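Local coordinates for acyl-coenzyme A oxidase (Caenorhabditis elegans, PDB 5K3H), which catalyses the FAD-dependent desaturation of acyl-CoA substrates, passing electrons to oxygen, as the first step of peroxisomal beta-oxidation, at residues B[27-32]-B[557-562]; B[206-211]-B[270-275]. One frame throughout, in Å; residues are numbered along the deposited sequence.

The two contacts lie on opposite sides of the chain's centre, with their own centres 58 Å apart and their nearest atoms about 40 Å apart. They share no helix, strand or sheet. Contact 1 joins helix 27-35, near the start of the chain, to helix 557-577 in the C-terminal part, so both segments of contact 2 fall within the chain it brackets. Contact 2 spans a much shorter interval, 58 residues without a helix, and belongs to the beta-rich middle domain characteristic of acyl-CoA oxidases and dehydrogenases. Contact 1 thus joins distant parts of the sequence in the helical body, whereas contact 2 packs the beta domain locally; both lie away from the FAD, ATP and substrate sites.

Contact 1: residues B[27-32]-B[557-562]; sequences THAMAA and ITIKEA
Met30 and Ile559 pass alongside each other in opposite directions, and the thioether chain of Met30 can be followed atom by atom along its partner. It starts with CB, 4.0 Å from Ile559 CD1. With CG anti to the backbone N (chi1 -172°), the chain then bends twice, at chi2 and chi3, and lies along one side of the branched side chain. SD comes within 4.2 Å of Ile559 CG2, and the terminal CE lies 4.0 Å from Ile559 CD1. The same CE methyl reaches the next turn of the partner helix, where it rests 3.9 Å from Ala562 CB. Ile559 CD1 also reaches the backbone of helix 27-35, 3.8 Å from Met30 N, with Ala29 CB beside it at 4.1 Å. An alanine in place of Ile559 would remove CG2 and CD1 and is likely to open a gap beside Ala29 and leave the bent Met30 chain freer to turn. The side chains meet through apolar groups alone, and the axes of the two helical segments approach to 10.2 Å and cross at -69°. Met30 also touches Leu614 of helix 590-616, while on another side of helix 27-35 Ala31 meets Ala41 of helix 38-52; helix 27-35 is thereby packed among 38-52, 557-577 and 590-616 in the helical body of the oxidase.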
loop_
_atom_site.group_PDB
_atom_site.type_symbol
_atom_site.label_atom_id
_atom_site.label_comp_id
_atom_site.label_asym_id
_atom_site.label_seq_id
_atom_site.Cartn_x
_atom_site.Cartn_y
_atom_site.Cartn_z
ATOM N N THR B 27 8.377 -15.513 27.095
ATOM C CA THR B 27 7.765 -14.377 26.409
ATOM C C THR B 27 7.240 -13.320 27.380
ATOM O O THR B 27 7.146 -12.147 26.994
ATOM C CB THR B 27 6.639 -14.839 25.457
ATOM O OG1 THR B 27 5.599 -15.513 26.182
ATOM C CG2 THR B 27 7.176 -15.778 24.381
ATOM N N HIS B 28 6.930 -13.686 28.635
ATOM C CA HIS B 28 6.641 -12.659 29.641
ATOM C C HIS B 28 7.847 -11.750 29.842
ATOM O O HIS B 28 7.688 -10.542 30.061
ATOM C CB HIS B 28 6.261 -13.281 30.997
ATOM C CG HIS B 28 4.865 -13.820 31.084
ATOM N ND1 HIS B 28 3.895 -13.560 30.138
ATOM C CD2 HIS B 28 4.282 -14.610 32.017
ATOM C CE1 HIS B 28 2.774 -14.169 30.485
ATOM N NE2 HIS B 28 2.982 -14.811 31.621
ATOM N N ALA B 29 9.062 -12.334 29.834
ATOM C CA ALA B 29 10.294 -11.574 30.035
ATOM C C ALA B 29 10.615 -10.710 28.827
ATOM O O ALA B 29 11.093 -9.575 28.971
ATOM C CB ALA B 29 11.455 -12.526 30.333
ATOM N N MET B 30 10.328 -11.217 27.630
ATOM C CA MET B 30 10.485 -10.400 26.430
ATOM C C MET B 30 9.466 -9.275 26.401
ATOM O O MET B 30 9.783 -8.171 25.953
ATOM C CB MET B 30 10.347 -11.262 25.165
ATOM C CG MET B 30 10.677 -10.522 23.865
ATOM S SD MET B 30 12.399 -9.972 23.805
ATOM C CE MET B 30 13.221 -11.452 23.177
ATOM N N ALA B 31 8.224 -9.548 26.834
ATOM C CA ALA B 31 7.223 -8.484 26.948
ATOM C C ALA B 31 7.701 -7.348 27.856
ATOM O O ALA B 31 7.538 -6.172 27.517
ATOM C CB ALA B 31 5.898 -9.054 27.449
ATOM N N ALA B 32 8.316 -7.677 29.000
ATOM C CA ALA B 32 8.853 -6.647 29.894
ATOM C C ALA B 32 9.960 -5.841 29.216
ATOM O O ALA B 32 10.070 -4.616 29.409
ATOM C CB ALA B 32 9.368 -7.285 31.179
ATOM N N ILE B 557 20.336 -13.801 29.682
ATOM C CA ILE B 557 21.094 -14.345 28.552
ATOM C C ILE B 557 20.176 -14.875 27.444
ATOM O O ILE B 557 20.460 -14.683 26.258
ATOM C CB ILE B 557 22.061 -15.440 29.053
ATOM C CG1 ILE B 557 23.230 -14.809 29.806
ATOM C CG2 ILE B 557 22.592 -16.244 27.893
ATOM C CD1 ILE B 557 24.095 -15.826 30.573
ATOM N N THR B 558 19.046 -15.509 27.791
ATOM C CA THR B 558 18.190 -16.063 26.736
ATOM C C THR B 558 17.505 -14.955 25.938
ATOM O O THR B 558 17.323 -15.087 24.722
ATOM C CB THR B 558 17.157 -17.052 27.312
ATOM O OG1 THR B 558 16.331 -16.433 28.323
ATOM C CG2 THR B 558 17.855 -18.256 27.902
ATOM N N ILE B 559 17.146 -13.852 26.605
ATOM C CA ILE B 559 16.591 -12.686 25.930
ATOM C C ILE B 559 17.640 -11.995 25.062
ATOM O O ILE B 559 17.353 -11.566 23.937
ATOM C CB ILE B 559 16.018 -11.716 26.984
ATOM C CG1 ILE B 559 14.877 -12.376 27.765
ATOM C CG2 ILE B 559 15.648 -10.372 26.356
ATOM C CD1 ILE B 559 13.660 -12.799 26.903
ATOM N N LYS B 560 18.861 -11.852 25.574
ATOM C CA LYS B 560 19.899 -11.144 24.832
ATOM C C LYS B 560 20.308 -11.920 23.576
ATOM O O LYS B 560 20.600 -11.319 22.529
ATOM C CB LYS B 560 21.086 -10.895 25.755
ATOM C CG LYS B 560 22.304 -10.285 25.104
ATOM C CD LYS B 560 23.368 -10.134 26.176
ATOM C CE LYS B 560 24.639 -9.497 25.665
ATOM N NZ LYS B 560 25.031 -8.434 26.630
ATOM N N GLU B 561 20.347 -13.254 23.669
ATOM C CA GLU B 561 20.643 -14.079 22.508
ATOM C C GLU B 561 19.520 -14.048 21.479
ATOM O O GLU B 561 19.777 -14.201 20.279
ATOM C CB GLU B 561 20.902 -15.522 22.945
ATOM C CG GLU B 561 22.191 -15.673 23.719
ATOM C CD GLU B 561 22.542 -17.119 23.985
ATOM O OE1 GLU B 561 21.615 -17.975 23.930
ATOM O OE2 GLU B 561 23.763 -17.396 24.161
ATOM N N ALA B 562 18.262 -13.943 21.926
ATOM C CA ALA B 562 17.159 -13.846 20.976
ATOM C C ALA B 562 17.220 -12.534 20.214
ATOM O O ALA B 562 17.066 -12.511 18.990
ATOM C CB ALA B 562 15.818 -13.981 21.700
#

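Contact 2: residues B[206-211]-B[270-275]; sequences MYIKGK and TKVEAD
Met206 runs extended through chi1 and chi2 and then turns at chi3 (66°), a bend that sets its CE methyl against Val272. Ile208, two residues on, holds CD1 at the end of an extended branch (chi2 172°) and meets the same valine tip to tip. Val272 CG2 is the shared point of contact, 3.7 Å from Met206 CE and 3.9 Å from Ile208 CD1. The other valine methyl, CG1, adds a flank 4.1 Å from Ile208 CD1. Beyond this apolar cluster the link is loose: Lys209 NZ lies 3.9 Å from the backbone O of Asp275, and the Asp275 carboxylate is instead engaged through OD1 by a hydrogen bond to Thr277. The two backbones pack through side chains, without pairing as strands, their CA atoms coming no closer than 9.3 Å, between Ile208 and Val272. A type I' turn from Ile208 to Lys211 closes a tight beta hairpin, so contact 2 sits where strand 199-208 turns into 211-221 at an end of the mixed sheet. Tyr278 of strand 278-279, which pairs with 271-272, touches both Met206 and Val272 and joins the small two-stranded sheet to the larger one.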
loop_
_atom_site.group_PDB
_atom_site.type_symbol
_atom_site.label_atom_id
_atom_site.label_comp_id
_atom_site.label_asym_id
_atom_site.label_seq_id
_atom_site.Cartn_x
_atom_site.Cartn_y
_atom_site.Cartn_z
ATOM N N MET B 206 -1.221 36.532 13.209
ATOM C CA MET B 206 -1.699 37.600 14.083
ATOM C C MET B 206 -1.283 38.979 13.567
ATOM O O MET B 206 -0.092 39.293 13.473
ATOM C CB MET B 206 -1.209 37.408 15.521
ATOM C CG MET B 206 -1.878 38.385 16.487
ATOM S SD MET B 206 -1.624 37.989 18.225
ATOM C CE MET B 206 0.155 38.254 18.383
ATOM N N TYR B 207 -2.272 39.827 13.321
ATOM C CA TYR B 207 -2.057 41.177 12.828
ATOM C C TYR B 207 -2.450 42.185 13.907
ATOM O O TYR B 207 -3.506 42.050 14.540
ATOM C CB TYR B 207 -2.870 41.413 11.556
ATOM C CG TYR B 207 -2.285 40.779 10.308
ATOM C CD1 TYR B 207 -2.449 39.417 10.054
ATOM C CD2 TYR B 207 -1.601 41.544 9.364
ATOM C CE1 TYR B 207 -1.939 38.837 8.900
ATOM C CE2 TYR B 207 -1.080 40.965 8.198
ATOM C CZ TYR B 207 -1.265 39.626 7.981
ATOM O OH TYR B 207 -0.759 39.060 6.851
ATOM N N ILE B 208 -1.575 43.158 14.152
ATOM C CA ILE B 208 -1.868 44.277 15.042
ATOM C C ILE B 208 -1.455 45.561 14.350
ATOM O O ILE B 208 -0.288 45.720 13.978
ATOM C CB ILE B 208 -1.166 44.155 16.400
ATOM C CG1 ILE B 208 -1.387 42.767 17.007
ATOM C CG2 ILE B 208 -1.643 45.263 17.354
ATOM C CD1 ILE B 208 -0.561 42.557 18.252
ATOM N N LYS B 209 -2.394 46.488 14.207
ATOM C CA LYS B 209 -2.124 47.749 13.521
ATOM C C LYS B 209 -1.575 47.485 12.125
ATOM O O LYS B 209 -0.768 48.251 11.608
ATOM C CB LYS B 209 -1.135 48.615 14.315
ATOM C CG LYS B 209 -1.564 49.126 15.701
ATOM C CD LYS B 209 -0.438 50.029 16.256
ATOM C CE LYS B 209 -0.738 50.697 17.577
ATOM N NZ LYS B 209 -0.337 49.842 18.741
ATOM N N GLY B 210 -2.008 46.386 11.509
ATOM C CA GLY B 210 -1.623 46.042 10.153
ATOM C C GLY B 210 -0.293 45.333 10.006
ATOM O O GLY B 210 0.030 44.879 8.896
ATOM N N LYS B 211 0.429 45.097 11.097
ATOM C CA LYS B 211 1.685 44.368 11.043
ATOM C C LYS B 211 1.417 42.905 11.353
ATOM O O LYS B 211 0.698 42.590 12.302
ATOM C CB LYS B 211 2.701 44.912 12.053
ATOM C CG LYS B 211 3.978 44.049 12.084
ATOM C CD LYS B 211 5.089 44.532 13.016
ATOM C CE LYS B 211 6.143 43.412 13.166
ATOM N NZ LYS B 211 7.413 43.828 13.812
ATOM N N THR B 270 3.876 34.440 24.940
ATOM C CA THR B 270 3.648 35.668 24.200
ATOM C C THR B 270 2.534 36.459 24.866
ATOM O O THR B 270 1.543 35.881 25.308
ATOM C CB THR B 270 3.264 35.340 22.738
ATOM O OG1 THR B 270 4.341 34.660 22.074
ATOM C CG2 THR B 270 2.830 36.560 21.985
ATOM N N LYS B 271 2.698 37.775 24.962
ATOM C CA LYS B 271 1.648 38.631 25.496
ATOM C C LYS B 271 1.246 39.674 24.467
ATOM O O LYS B 271 2.090 40.177 23.715
ATOM C CB LYS B 271 2.053 39.330 26.822
ATOM C CG LYS B 271 2.021 38.426 28.061
ATOM C CD LYS B 271 3.169 37.409 28.097
ATOM C CE LYS B 271 3.073 36.512 29.331
ATOM N NZ LYS B 271 4.239 35.586 29.430
ATOM N N VAL B 272 -0.055 39.964 24.432
ATOM C CA VAL B 272 -0.599 41.133 23.752
ATOM C C VAL B 272 -1.476 41.851 24.766
ATOM O O VAL B 272 -2.485 41.294 25.224
ATOM C CB VAL B 272 -1.399 40.768 22.483
ATOM C CG1 VAL B 272 -2.203 41.956 21.975
ATOM C CG2 VAL B 272 -0.461 40.269 21.387
ATOM N N GLU B 273 -1.094 43.083 25.115
ATOM C CA GLU B 273 -1.813 43.863 26.112
ATOM C C GLU B 273 -3.031 44.498 25.467
ATOM O O GLU B 273 -3.194 44.474 24.244
ATOM C CB GLU B 273 -0.884 44.888 26.763
ATOM C CG GLU B 273 0.414 44.215 27.204
ATOM C CD GLU B 273 1.315 45.087 28.056
ATOM O OE1 GLU B 273 1.583 46.240 27.650
ATOM O OE2 GLU B 273 1.777 44.616 29.120
ATOM N N ALA B 274 -3.931 45.016 26.317
ATOM C CA ALA B 274 -5.171 45.620 25.827
ATOM C C ALA B 274 -4.925 46.712 24.797
ATOM O O ALA B 274 -5.703 46.864 23.851
ATOM C CB ALA B 274 -5.965 46.193 26.999
ATOM N N ASP B 275 -3.858 47.489 24.963
ATOM C CA ASP B 275 -3.516 48.504 23.972
ATOM C C ASP B 275 -2.939 47.913 22.678
ATOM O O ASP B 275 -2.577 48.682 21.780
ATOM C CB ASP B 275 -2.626 49.587 24.596
ATOM C CG ASP B 275 -1.270 49.092 25.015
ATOM O OD1 ASP B 275 -0.915 47.910 24.801
ATOM O OD2 ASP B 275 -0.540 49.925 25.581
#